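Local coordinates for protein putative endo-1,4-beta-xylanase (Bacteroides thetaiotaomicron VPI-5482, PDB 5MSX) that probably hydrolyses glycosidic bonds of plant pectin glycans as a family 43 glycoside hydrolase, with calcium bound to the protein, at residues C[27-32]-C[71-76]; C[66-71]-C[76-81]; C[202-205]-C[210-213]; C[213-218]-C[224-229]. All coordinates share one frame; numbering follows the deposited sequence.

Interaction 1. Residues C[27-32]-C[71-76]; sequences NALIPD and KDFVHW
L29 and I30 press against F73 and W76 in a buried apolar contact between two loops of the family 43 catalytic domain, with no hydrogen bond crossing it. The W76 indole is the main surface. The methyl CD1 of I30 stands over one face of its five-membered ring, 3.6 Å from the centroid and 25° off the normal, a CH-pi contact. I30 gets there with CG1 beside its own backbone N (chi1 -65°), and its side chain meets the indole at about a right angle. L29 meets the indole farther along, at NE1 and CZ2: its CG lies anti to the backbone N (chi1 177°), and CD1 reaches 3.4 Å from W76 NE1 and 3.7 Å from F73 CE2, bridging the two aromatic side chains. W76 NE1 makes a weak hydrogen bond to F73 O, 3.2 Å. D72 shapes the turn that carries both rings. Its OD1 accepts from V74 N, which makes the Asx turn, and from H75 N, which makes the Asx motif, both on the same face of the carboxylate, while H75 ND1 meets the syn lone pair of D72 OD2 at 3.0 Å, nearly in the imidazole plane. Around the contact, F73 and F46 meet edge to face, W76 packs on F46 and C48 of strand 45-52, and L29 and F73 both rest on V290 of strand 287-293.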
loop_
_atom_site.group_PDB
_atom_site.type_symbol
_atom_site.label_atom_id
_atom_site.label_comp_id
_atom_site.label_asym_id
_atom_site.label_seq_id
_atom_site.Cartn_x
_atom_site.Cartn_y
_atom_site.Cartn_z
ATOM N N ASN C 27 -17.122 -37.764 5.350
ATOM C CA ASN C 27 -16.054 -37.076 6.079
ATOM C C ASN C 27 -15.871 -35.623 5.621
ATOM O O ASN C 27 -15.055 -35.325 4.750
ATOM C CB ASN C 27 -14.734 -37.860 6.027
ATOM C CG ASN C 27 -13.745 -37.433 7.149
ATOM O OD1 ASN C 27 -14.079 -36.695 8.103
ATOM N ND2 ASN C 27 -12.505 -37.881 7.015
ATOM N N ALA C 28 -16.652 -34.729 6.215
ATOM C CA ALA C 28 -16.553 -33.293 5.929
ATOM C C ALA C 28 -15.155 -32.760 6.285
ATOM O O ALA C 28 -14.414 -33.384 7.077
ATOM C CB ALA C 28 -17.627 -32.548 6.706
ATOM N N LEU C 29 -14.783 -31.614 5.727
ATOM C CA LEU C 29 -13.467 -31.066 5.992
ATOM C C LEU C 29 -13.309 -30.663 7.475
ATOM O O LEU C 29 -12.350 -31.048 8.126
ATOM C CB LEU C 29 -13.182 -29.872 5.087
ATOM C CG LEU C 29 -11.844 -29.160 5.318
ATOM C CD1 LEU C 29 -10.705 -30.114 5.058
ATOM C CD2 LEU C 29 -11.770 -27.903 4.489
ATOM N N ILE C 30 -14.297 -29.942 7.981
ATOM C CA ILE C 30 -14.269 -29.314 9.307
ATOM C C ILE C 30 -15.334 -29.977 10.165
ATOM O O ILE C 30 -16.390 -30.350 9.635
ATOM C CB ILE C 30 -14.590 -27.814 9.180
ATOM C CG1 ILE C 30 -13.498 -27.101 8.376
ATOM C CG2 ILE C 30 -14.777 -27.126 10.530
ATOM C CD1 ILE C 30 -12.114 -27.173 8.966
ATOM N N PRO C 31 -15.071 -30.134 11.486
ATOM C CA PRO C 31 -16.086 -30.689 12.432
ATOM C C PRO C 31 -17.015 -29.603 12.954
ATOM O O PRO C 31 -17.015 -29.258 14.126
ATOM C CB PRO C 31 -15.237 -31.315 13.543
ATOM C CG PRO C 31 -13.960 -30.558 13.510
ATOM C CD PRO C 31 -13.723 -30.120 12.086
ATOM N N ASP C 32 -17.768 -29.041 12.036
ATOM C CA ASP C 32 -18.768 -28.073 12.336
ATOM C C ASP C 32 -19.600 -27.965 11.058
ATOM O O ASP C 32 -19.275 -28.575 10.034
ATOM C CB ASP C 32 -18.117 -26.723 12.722
ATOM C CG ASP C 32 -19.055 -25.791 13.505
ATOM O OD1 ASP C 32 -20.230 -26.160 13.739
ATOM O OD2 ASP C 32 -18.634 -24.653 13.835
ATOM N N LYS C 71 -2.169 -27.712 10.149
ATOM C CA LYS C 71 -0.834 -27.886 9.596
ATOM C C LYS C 71 -0.814 -28.906 8.475
ATOM O O LYS C 71 0.063 -28.862 7.606
ATOM C CB LYS C 71 0.137 -28.287 10.695
ATOM C CG LYS C 71 0.256 -27.224 11.773
ATOM C CD LYS C 71 1.364 -27.537 12.770
ATOM C CE LYS C 71 1.543 -26.404 13.773
ATOM N NZ LYS C 71 0.547 -26.508 14.876
ATOM N N ASP C 72 -1.770 -29.828 8.488
ATOM C CA ASP C 72 -1.737 -30.981 7.580
ATOM C C ASP C 72 -2.992 -31.151 6.699
ATOM O O ASP C 72 -3.021 -32.052 5.867
ATOM C CB ASP C 72 -1.491 -32.276 8.378
ATOM C CG ASP C 72 -2.571 -32.548 9.444
ATOM O OD1 ASP C 72 -3.527 -31.763 9.622
ATOM O OD2 ASP C 72 -2.474 -33.577 10.130
ATOM N N PHE C 73 -4.007 -30.304 6.886
ATOM C CA PHE C 73 -5.317 -30.422 6.180
ATOM C C PHE C 73 -6.274 -31.514 6.715
ATOM O O PHE C 73 -7.353 -31.748 6.136
ATOM C CB PHE C 73 -5.120 -30.605 4.660
ATOM C CG PHE C 73 -6.158 -29.892 3.836
ATOM C CD1 PHE C 73 -6.114 -28.508 3.706
ATOM C CD2 PHE C 73 -7.180 -30.601 3.202
ATOM C CE1 PHE C 73 -7.073 -27.827 2.949
ATOM C CE2 PHE C 73 -8.148 -29.922 2.457
ATOM C CZ PHE C 73 -8.102 -28.532 2.341
ATOM N N VAL C 74 -5.910 -32.141 7.830
ATOM C CA VAL C 74 -6.713 -33.217 8.438
ATOM C C VAL C 74 -7.200 -32.765 9.820
ATOM O O VAL C 74 -8.395 -32.784 10.101
ATOM C CB VAL C 74 -5.883 -34.500 8.525
ATOM C CG1 VAL C 74 -6.650 -35.623 9.198
ATOM C CG2 VAL C 74 -5.463 -34.920 7.119
ATOM N N HIS C 75 -6.260 -32.346 10.669
ATOM C CA HIS C 75 -6.570 -31.827 11.997
ATOM C C HIS C 75 -6.715 -30.335 11.986
ATOM O O HIS C 75 -5.751 -29.634 11.712
ATOM C CB HIS C 75 -5.458 -32.241 12.967
ATOM C CG HIS C 75 -5.283 -33.722 13.035
ATOM N ND1 HIS C 75 -4.327 -34.393 12.302
ATOM C CD2 HIS C 75 -5.989 -34.670 13.693
ATOM C CE1 HIS C 75 -4.429 -35.689 12.535
ATOM N NE2 HIS C 75 -5.427 -35.883 13.379
ATOM N N TRP C 76 -7.917 -29.855 12.306
ATOM C CA TRP C 76 -8.272 -28.441 12.247
ATOM C C TRP C 76 -8.612 -27.931 13.627
ATOM O O TRP C 76 -9.081 -28.702 14.444
ATOM C CB TRP C 76 -9.493 -28.260 11.338
ATOM C CG TRP C 76 -9.211 -28.582 9.890
ATOM C CD1 TRP C 76 -9.282 -29.807 9.286
ATOM C CD2 TRP C 76 -8.792 -27.654 8.878
ATOM N NE1 TRP C 76 -8.928 -29.696 7.961
ATOM C CE2 TRP C 76 -8.623 -28.387 7.686
ATOM C CE3 TRP C 76 -8.527 -26.276 8.872
ATOM C CZ2 TRP C 76 -8.202 -27.780 6.478
ATOM C CZ3 TRP C 76 -8.119 -25.663 7.673
ATOM C CH2 TRP C 76 -7.969 -26.420 6.493
#

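Interaction 2. Residues C[66-71]-C[76-81]; sequences VVWKSK and WSFDGT
W68 and F78 meet edge to face where strands 67-70 and 78-79 form a short antiparallel pairing with one beta bridge; both side chains pack on S429 of strand 425-436. The edge of F78 is directed at the face of the W68 six-membered ring, CD1 3.5 Å from W68 CZ2, with the planes at 60° and the centroids 4.8 Å apart. F78 CG sits between its backbone N and carbonyl carbon (chi1 82°), which turns the ring toward strand 67-70; its other side touches V66, whose CB is 3.7 Å from F78 CD2. W76 is approached differently: S70 CB stands over the centre of its six-membered ring in a CH-pi contact, 3.5 Å from the centroid and 14° off the normal. The hydroxyl S70 OG is bonded to H75 O. One hydrogen-bonded pair, K69 with S77, joins the backbones in both directions. Beyond it two waters take over: one links V67 O to D79 N, and the other accepts from V67 N at 2.9 Å and donates to G80 O.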
loop_
_atom_site.group_PDB
_atom_site.type_symbol
_atom_site.label_atom_id
_atom_site.label_comp_id
_atom_site.label_asym_id
_atom_site.label_seq_id
_atom_site.Cartn_x
_atom_site.Cartn_y
_atom_site.Cartn_z
ATOM N N VAL C 66 -15.088 -17.160 12.789
ATOM C CA VAL C 66 -13.950 -17.937 13.275
ATOM C C VAL C 66 -13.123 -18.402 12.072
ATOM O O VAL C 66 -13.644 -18.526 10.948
ATOM C CB VAL C 66 -14.365 -19.112 14.215
ATOM C CG1 VAL C 66 -15.220 -18.590 15.380
ATOM C CG2 VAL C 66 -15.110 -20.210 13.478
ATOM N N VAL C 67 -11.824 -18.600 12.307
ATOM C CA VAL C 67 -10.937 -19.145 11.294
ATOM C C VAL C 67 -10.381 -20.452 11.802
ATOM O O VAL C 67 -9.784 -20.492 12.859
ATOM C CB VAL C 67 -9.791 -18.174 10.894
ATOM C CG1 VAL C 67 -8.838 -17.867 12.058
ATOM C CG2 VAL C 67 -9.014 -18.755 9.724
ATOM N N TRP C 68 -10.573 -21.523 11.046
ATOM C CA TRP C 68 -10.002 -22.813 11.380
ATOM C C TRP C 68 -8.648 -22.945 10.709
ATOM O O TRP C 68 -8.470 -22.472 9.573
ATOM C CB TRP C 68 -10.917 -23.925 10.899
ATOM C CG TRP C 68 -12.243 -24.007 11.543
ATOM C CD1 TRP C 68 -13.332 -23.233 11.294
ATOM C CD2 TRP C 68 -12.640 -24.955 12.539
ATOM N NE1 TRP C 68 -14.374 -23.623 12.097
ATOM C CE2 TRP C 68 -13.976 -24.690 12.857
ATOM C CE3 TRP C 68 -11.982 -25.983 13.206
ATOM C CZ2 TRP C 68 -14.683 -25.440 13.794
ATOM C CZ3 TRP C 68 -12.685 -26.727 14.127
ATOM C CH2 TRP C 68 -14.016 -26.449 14.418
ATOM N N LYS C 69 -7.697 -23.560 11.408
ATOM C CA LYS C 69 -6.346 -23.734 10.936
ATOM C C LYS C 69 -5.923 -25.175 11.089
ATOM O O LYS C 69 -6.398 -25.884 11.988
ATOM C CB LYS C 69 -5.357 -22.887 11.752
ATOM C CG LYS C 69 -5.537 -21.384 11.656
ATOM C CD LYS C 69 -4.781 -20.639 12.770
ATOM C CE LYS C 69 -3.301 -20.999 12.826
ATOM N NZ LYS C 69 -2.478 -19.948 13.491
ATOM N N SER C 70 -4.977 -25.561 10.247
ATOM C CA SER C 70 -4.454 -26.889 10.183
ATOM C C SER C 70 -3.055 -26.899 9.577
ATOM O O SER C 70 -2.799 -26.239 8.554
ATOM C CB SER C 70 -5.347 -27.740 9.277
ATOM O OG SER C 70 -4.877 -29.064 9.232
ATOM N N LYS C 71 -2.169 -27.712 10.149
ATOM C CA LYS C 71 -0.834 -27.886 9.596
ATOM C C LYS C 71 -0.814 -28.906 8.475
ATOM O O LYS C 71 0.063 -28.862 7.606
ATOM C CB LYS C 71 0.137 -28.287 10.695
ATOM C CG LYS C 71 0.256 -27.224 11.773
ATOM C CD LYS C 71 1.364 -27.537 12.770
ATOM C CE LYS C 71 1.543 -26.404 13.773
ATOM N NZ LYS C 71 0.547 -26.508 14.876
ATOM N N TRP C 76 -7.917 -29.855 12.306
ATOM C CA TRP C 76 -8.272 -28.441 12.247
ATOM C C TRP C 76 -8.612 -27.931 13.627
ATOM O O TRP C 76 -9.081 -28.702 14.444
ATOM C CB TRP C 76 -9.493 -28.260 11.338
ATOM C CG TRP C 76 -9.211 -28.582 9.890
ATOM C CD1 TRP C 76 -9.282 -29.807 9.286
ATOM C CD2 TRP C 76 -8.792 -27.654 8.878
ATOM N NE1 TRP C 76 -8.928 -29.696 7.961
ATOM C CE2 TRP C 76 -8.623 -28.387 7.686
ATOM C CE3 TRP C 76 -8.527 -26.276 8.872
ATOM C CZ2 TRP C 76 -8.202 -27.780 6.478
ATOM C CZ3 TRP C 76 -8.119 -25.663 7.673
ATOM C CH2 TRP C 76 -7.969 -26.420 6.493
ATOM N N SER C 77 -8.387 -26.643 13.892
ATOM C CA SER C 77 -8.805 -26.053 15.151
ATOM C C SER C 77 -9.029 -24.572 15.044
ATOM O O SER C 77 -8.606 -23.940 14.104
ATOM C CB SER C 77 -7.783 -26.352 16.254
ATOM O OG SER C 77 -6.520 -25.818 15.924
ATOM N N PHE C 78 -9.746 -24.025 16.007
ATOM C CA PHE C 78 -9.914 -22.588 16.138
ATOM C C PHE C 78 -9.986 -22.237 17.627
ATOM O O PHE C 78 -10.249 -23.115 18.478
ATOM C CB PHE C 78 -11.174 -22.080 15.422
ATOM C CG PHE C 78 -12.453 -22.249 16.218
ATOM C CD1 PHE C 78 -13.147 -23.455 16.181
ATOM C CD2 PHE C 78 -12.971 -21.197 17.001
ATOM C CE1 PHE C 78 -14.310 -23.623 16.937
ATOM C CE2 PHE C 78 -14.131 -21.369 17.753
ATOM C CZ PHE C 78 -14.807 -22.585 17.715
ATOM N N ASP C 79 -9.767 -20.955 17.903
ATOM C CA ASP C 79 -9.902 -20.416 19.244
ATOM C C ASP C 79 -10.319 -18.955 19.167
ATOM O O ASP C 79 -9.560 -18.127 18.713
ATOM C CB ASP C 79 -8.584 -20.565 20.017
ATOM C CG ASP C 79 -8.707 -20.147 21.491
ATOM O OD1 ASP C 79 -9.759 -19.612 21.910
ATOM O OD2 ASP C 79 -7.735 -20.350 22.231
ATOM N N GLY C 80 -11.529 -18.649 19.631
ATOM C CA GLY C 80 -12.050 -17.288 19.598
ATOM C C GLY C 80 -12.429 -16.806 18.204
ATOM O O GLY C 80 -12.519 -17.602 17.243
ATOM N N THR C 81 -12.664 -15.496 18.112
ATOM C CA THR C 81 -12.956 -14.837 16.861
ATOM C C THR C 81 -11.697 -14.119 16.379
ATOM O O THR C 81 -10.785 -13.862 17.172
ATOM C CB THR C 81 -14.146 -13.867 16.954
ATOM O OG1 THR C 81 -14.331 -13.206 15.695
ATOM C CG2 THR C 81 -13.965 -12.801 18.075
HETATM O O HOH W 1 -11.007 -17.484 14.825
HETATM O O HOH W 2 -8.756 -19.497 15.452
#

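Interaction 3. Residues C[202-205]-C[210-213]; sequences PIFF and IYYY
F205 and Y212 form the hydrogen-bonded pair of this antiparallel hairpin, F205 N giving to Y212 O at 3.2 Å and Y212 N to F205 O at 2.8 Å. F204 and Y213 make the neighbouring non-hydrogen-bonded pair, and F204 CA adds a CA-H...O contact to Y212 O. Among the rings, F205 and Y212 lie nearly parallel at 16° but slid apart, so that Y212 CB rather than its ring stands over the F205 face, 3.8 Å from the centroid, a CH-pi contact; F205 CE2 touches Y212 CD1 at 3.4 Å. With F204 CG anti to the backbone N (chi1 -173°), the F204 ring reaches diagonally across to the partner strand and meets Y211 rim to rim, its CZ 3.6 Å from Y211 CD1. Replacing F204 by an alanine would probably open a gap beside Y211 and take away a stacking partner of F168. At the other end P202 CB lies 3.8 Å from Y213 CE1. The phenols bond outside the hairpin, Y211 OH to D160 and Y212 OH to G299 O. P202 is close to D154 and E200, predicted catalytic residues, so the hairpin probably begins beside the active site of the five-bladed beta-propeller of this family.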
loop_
_atom_site.group_PDB
_atom_site.type_symbol
_atom_site.label_atom_id
_atom_site.label_comp_id
_atom_site.label_asym_id
_atom_site.label_seq_id
_atom_site.Cartn_x
_atom_site.Cartn_y
_atom_site.Cartn_z
ATOM N N PRO C 202 -18.856 -16.173 -6.418
ATOM C CA PRO C 202 -17.794 -16.206 -7.454
ATOM C C PRO C 202 -16.446 -16.740 -6.927
ATOM O O PRO C 202 -16.096 -16.516 -5.795
ATOM C CB PRO C 202 -17.666 -14.740 -7.882
ATOM C CG PRO C 202 -18.273 -13.945 -6.766
ATOM C CD PRO C 202 -19.341 -14.800 -6.160
ATOM N N ILE C 203 -15.756 -17.479 -7.765
ATOM C CA ILE C 203 -14.407 -17.942 -7.537
ATOM C C ILE C 203 -13.644 -17.483 -8.740
ATOM O O ILE C 203 -14.130 -17.651 -9.842
ATOM C CB ILE C 203 -14.346 -19.503 -7.455
ATOM C CG1 ILE C 203 -15.121 -19.989 -6.210
ATOM C CG2 ILE C 203 -12.898 -20.035 -7.528
ATOM C CD1 ILE C 203 -15.341 -21.520 -6.196
ATOM N N PHE C 204 -12.473 -16.889 -8.529
ATOM C CA PHE C 204 -11.620 -16.435 -9.631
ATOM C C PHE C 204 -10.176 -16.808 -9.350
ATOM O O PHE C 204 -9.664 -16.620 -8.221
ATOM C CB PHE C 204 -11.729 -14.918 -9.833
ATOM C CG PHE C 204 -11.017 -14.430 -11.054
ATOM C CD1 PHE C 204 -9.665 -14.104 -11.000
ATOM C CD2 PHE C 204 -11.687 -14.314 -12.271
ATOM C CE1 PHE C 204 -8.993 -13.665 -12.130
ATOM C CE2 PHE C 204 -11.024 -13.891 -13.400
ATOM C CZ PHE C 204 -9.664 -13.553 -13.330
ATOM N N PHE C 205 -9.518 -17.335 -10.378
ATOM C CA PHE C 205 -8.091 -17.623 -10.315
ATOM C C PHE C 205 -7.455 -17.652 -11.710
ATOM O O PHE C 205 -8.143 -17.769 -12.748
ATOM C CB PHE C 205 -7.802 -18.915 -9.556
ATOM C CG PHE C 205 -8.325 -20.137 -10.232
ATOM C CD1 PHE C 205 -9.636 -20.551 -10.018
ATOM C CD2 PHE C 205 -7.522 -20.880 -11.101
ATOM C CE1 PHE C 205 -10.124 -21.693 -10.665
ATOM C CE2 PHE C 205 -8.038 -21.995 -11.764
ATOM C CZ PHE C 205 -9.331 -22.385 -11.550
ATOM N N ILE C 210 -4.228 -18.410 -18.104
ATOM C CA ILE C 210 -5.664 -18.435 -18.322
ATOM C C ILE C 210 -6.381 -17.982 -17.038
ATOM O O ILE C 210 -6.071 -18.443 -15.944
ATOM C CB ILE C 210 -6.147 -19.837 -18.755
ATOM C CG1 ILE C 210 -5.332 -20.323 -19.963
ATOM C CG2 ILE C 210 -7.646 -19.838 -19.068
ATOM C CD1 ILE C 210 -5.709 -21.718 -20.469
ATOM N N TYR C 211 -7.313 -17.059 -17.211
ATOM C CA TYR C 211 -8.181 -16.550 -16.172
ATOM C C TYR C 211 -9.474 -17.374 -16.135
ATOM O O TYR C 211 -10.079 -17.613 -17.176
ATOM C CB TYR C 211 -8.518 -15.083 -16.452
ATOM C CG TYR C 211 -7.353 -14.113 -16.473
ATOM C CD1 TYR C 211 -6.699 -13.730 -15.292
ATOM C CD2 TYR C 211 -6.940 -13.522 -17.660
ATOM C CE1 TYR C 211 -5.660 -12.825 -15.310
ATOM C CE2 TYR C 211 -5.883 -12.617 -17.689
ATOM C CZ TYR C 211 -5.258 -12.265 -16.522
ATOM O OH TYR C 211 -4.248 -11.330 -16.551
ATOM N N TYR C 212 -9.856 -17.824 -14.938
ATOM C CA TYR C 212 -11.020 -18.689 -14.703
ATOM C C TYR C 212 -12.020 -17.982 -13.816
ATOM O O TYR C 212 -11.691 -17.588 -12.705
ATOM C CB TYR C 212 -10.585 -19.994 -14.033
ATOM C CG TYR C 212 -9.727 -20.856 -14.910
ATOM C CD1 TYR C 212 -8.330 -20.722 -14.924
ATOM C CD2 TYR C 212 -10.294 -21.790 -15.758
ATOM C CE1 TYR C 212 -7.535 -21.512 -15.739
ATOM C CE2 TYR C 212 -9.503 -22.565 -16.597
ATOM C CZ TYR C 212 -8.123 -22.439 -16.565
ATOM O OH TYR C 212 -7.330 -23.214 -17.418
ATOM N N TYR C 213 -13.240 -17.795 -14.325
ATOM C CA TYR C 213 -14.339 -17.230 -13.566
ATOM C C TYR C 213 -15.418 -18.300 -13.371
ATOM O O TYR C 213 -16.116 -18.663 -14.308
ATOM C CB TYR C 213 -14.945 -16.002 -14.285
ATOM C CG TYR C 213 -16.090 -15.442 -13.523
ATOM C CD1 TYR C 213 -15.867 -14.783 -12.348
ATOM C CD2 TYR C 213 -17.408 -15.623 -13.946
ATOM C CE1 TYR C 213 -16.906 -14.336 -11.575
ATOM C CE2 TYR C 213 -18.471 -15.154 -13.187
ATOM C CZ TYR C 213 -18.217 -14.527 -11.995
ATOM O OH TYR C 213 -19.219 -14.022 -11.203
#

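Interaction 4. Residues C[213-218]-C[224-229]; sequences YLYTIG and QYAYVM
Y215 holds CG between its backbone N and carbonyl carbon (chi1 62°), which lays its ring across strand 224-230 so that A226 CB comes over one face in a CH-pi contact, 4.0 Å from the centroid. T216 CG2, beside its own backbone N, sits 3.7 Å from the centroid of the Y225 ring, also a CH-pi contact. They lie on the two faces of an antiparallel beta hairpin, strands 210-217 and 224-230, in a blade of the catalytic propeller. Six backbone hydrogen bonds tie it through Y213-V228, Y215-A226 and I217-Q224. L214 and Y227 pack beside the T216-Y225 contact, L214 CG 3.8 Å from Y227 CB. T216 OG1 bonds to the backbone N of E200, the predicted proton donor, and Y225 OH to G201 O. A valine replacing Y215 would probably take the aromatic face away from the A226 methyl and leave the bridging water without one of its partners. That water accepts from Y215 OH at 2.7 Å and donates to Y227 O at 2.7 Å.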
loop_
_atom_site.group_PDB
_atom_site.type_symbol
_atom_site.label_atom_id
_atom_site.label_comp_id
_atom_site.label_asym_id
_atom_site.label_seq_id
_atom_site.Cartn_x
_atom_site.Cartn_y
_atom_site.Cartn_z
ATOM N N TYR C 213 -13.240 -17.795 -14.325
ATOM C CA TYR C 213 -14.339 -17.230 -13.566
ATOM C C TYR C 213 -15.418 -18.300 -13.371
ATOM O O TYR C 213 -16.116 -18.663 -14.308
ATOM C CB TYR C 213 -14.945 -16.002 -14.285
ATOM C CG TYR C 213 -16.090 -15.442 -13.523
ATOM C CD1 TYR C 213 -15.867 -14.783 -12.348
ATOM C CD2 TYR C 213 -17.408 -15.623 -13.946
ATOM C CE1 TYR C 213 -16.906 -14.336 -11.575
ATOM C CE2 TYR C 213 -18.471 -15.154 -13.187
ATOM C CZ TYR C 213 -18.217 -14.527 -11.995
ATOM O OH TYR C 213 -19.219 -14.022 -11.203
ATOM N N LEU C 214 -15.546 -18.767 -12.139
ATOM C CA LEU C 214 -16.537 -19.769 -11.747
ATOM C C LEU C 214 -17.630 -19.056 -10.987
ATOM O O LEU C 214 -17.332 -18.214 -10.134
ATOM C CB LEU C 214 -15.904 -20.830 -10.803
ATOM C CG LEU C 214 -14.936 -21.879 -11.374
ATOM C CD1 LEU C 214 -13.746 -21.273 -12.081
ATOM C CD2 LEU C 214 -14.467 -22.771 -10.232
ATOM N N TYR C 215 -18.876 -19.428 -11.262
ATOM C CA TYR C 215 -20.035 -18.763 -10.695
ATOM C C TYR C 215 -21.127 -19.807 -10.381
ATOM O O TYR C 215 -21.269 -20.800 -11.096
ATOM C CB TYR C 215 -20.511 -17.682 -11.680
ATOM C CG TYR C 215 -20.967 -18.202 -13.035
ATOM C CD1 TYR C 215 -20.055 -18.487 -14.040
ATOM C CD2 TYR C 215 -22.317 -18.403 -13.304
ATOM C CE1 TYR C 215 -20.471 -18.992 -15.261
ATOM C CE2 TYR C 215 -22.748 -18.898 -14.538
ATOM C CZ TYR C 215 -21.834 -19.189 -15.503
ATOM O OH TYR C 215 -22.274 -19.695 -16.707
ATOM N N THR C 216 -21.868 -19.609 -9.303
ATOM C CA THR C 216 -22.975 -20.526 -8.977
ATOM C C THR C 216 -24.207 -20.236 -9.786
ATOM O O THR C 216 -24.408 -19.107 -10.269
ATOM C CB THR C 216 -23.397 -20.526 -7.476
ATOM O OG1 THR C 216 -24.111 -19.311 -7.116
ATOM C CG2 THR C 216 -22.207 -20.755 -6.600
ATOM N N ILE C 217 -24.975 -21.305 -9.979
ATOM C CA ILE C 217 -26.312 -21.306 -10.542
ATOM C C ILE C 217 -27.219 -22.132 -9.586
ATOM O O ILE C 217 -26.750 -23.097 -8.986
ATOM C CB ILE C 217 -26.232 -21.936 -11.948
ATOM C CG1 ILE C 217 -25.575 -20.958 -12.931
ATOM C CG2 ILE C 217 -27.573 -22.394 -12.469
ATOM C CD1 ILE C 217 -26.097 -19.538 -12.845
ATOM N N GLY C 218 -28.500 -21.763 -9.463
ATOM C CA GLY C 218 -29.442 -22.472 -8.588
ATOM C C GLY C 218 -29.198 -22.181 -7.126
ATOM O O GLY C 218 -28.514 -21.224 -6.753
ATOM N N GLN C 224 -25.274 -25.496 -8.509
ATOM C CA GLN C 224 -24.224 -25.942 -9.416
ATOM C C GLN C 224 -23.173 -24.831 -9.558
ATOM O O GLN C 224 -23.463 -23.630 -9.328
ATOM C CB GLN C 224 -24.776 -26.249 -10.792
ATOM C CG GLN C 224 -25.888 -27.280 -10.821
ATOM C CD GLN C 224 -26.512 -27.416 -12.209
ATOM O OE1 GLN C 224 -27.062 -26.482 -12.723
ATOM N NE2 GLN C 224 -26.394 -28.571 -12.806
ATOM N N TYR C 225 -21.962 -25.232 -9.911
ATOM C CA TYR C 225 -20.957 -24.274 -10.395
ATOM C C TYR C 225 -20.815 -24.462 -11.893
ATOM O O TYR C 225 -20.716 -25.591 -12.410
ATOM C CB TYR C 225 -19.599 -24.431 -9.686
ATOM C CG TYR C 225 -19.346 -23.511 -8.524
ATOM C CD1 TYR C 225 -19.024 -22.179 -8.728
ATOM C CD2 TYR C 225 -19.431 -23.964 -7.194
ATOM C CE1 TYR C 225 -18.781 -21.312 -7.662
ATOM C CE2 TYR C 225 -19.195 -23.105 -6.118
ATOM C CZ TYR C 225 -18.851 -21.769 -6.365
ATOM O OH TYR C 225 -18.609 -20.883 -5.326
ATOM N N ALA C 226 -20.793 -23.318 -12.576
ATOM C CA ALA C 226 -20.440 -23.222 -13.982
ATOM C C ALA C 226 -19.243 -22.294 -14.107
ATOM O O ALA C 226 -18.804 -21.696 -13.102
ATOM C CB ALA C 226 -21.621 -22.701 -14.770
ATOM N N TYR C 227 -18.672 -22.181 -15.307
ATOM C CA TYR C 227 -17.515 -21.306 -15.492
ATOM C C TYR C 227 -17.347 -20.840 -16.933
ATOM O O TYR C 227 -17.957 -21.373 -17.845
ATOM C CB TYR C 227 -16.206 -21.945 -14.983
ATOM C CG TYR C 227 -15.549 -22.847 -15.972
ATOM C CD1 TYR C 227 -16.123 -24.068 -16.313
ATOM C CD2 TYR C 227 -14.352 -22.495 -16.600
ATOM C CE1 TYR C 227 -15.528 -24.925 -17.217
ATOM C CE2 TYR C 227 -13.757 -23.347 -17.525
ATOM C CZ TYR C 227 -14.349 -24.569 -17.817
ATOM O OH TYR C 227 -13.764 -25.441 -18.723
ATOM N N VAL C 228 -16.557 -19.774 -17.052
ATOM C CA VAL C 228 -16.039 -19.220 -18.286
ATOM C C VAL C 228 -14.540 -18.915 -18.122
ATOM O O VAL C 228 -14.002 -18.889 -16.993
ATOM C CB VAL C 228 -16.801 -17.930 -18.712
ATOM C CG1 VAL C 228 -18.243 -18.257 -19.028
ATOM C CG2 VAL C 228 -16.745 -16.820 -17.656
ATOM N N MET C 229 -13.869 -18.707 -19.248
ATOM C CA MET C 229 -12.400 -18.531 -19.291
ATOM C C MET C 229 -12.028 -17.346 -20.143
ATOM O O MET C 229 -12.714 -17.062 -21.125
ATOM C CB MET C 229 -11.728 -19.703 -19.966
ATOM C CG MET C 229 -11.665 -20.947 -19.161
ATOM S SD MET C 229 -11.125 -22.302 -20.230
ATOM C CE MET C 229 -12.426 -22.450 -21.420
HETATM O O HOH W 3 -20.612 -21.164 -18.315
#

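All four contacts fall in the catalytic domain and form two groups. Interactions 1 and 2 come first along the chain, their segments alternating; they share K71 and W76, with centres 10 Å apart. They touch through I30 CG2 packing on W68 and the hydrogen bond between H75 O and S70 OG. Interactions 3 and 4 follow, share Y213 and strand 210-217, and join three successive strands of one antiparallel sheet, 203-207, 210-217 and 224-230, centres 9 Å apart. The groups do not touch, their centres lying about 25 to 29 Å apart. The first thus sits where the propeller meets the F5/8 type C domain, the second in the sheet beside E200 and D154, predicted catalytic residues.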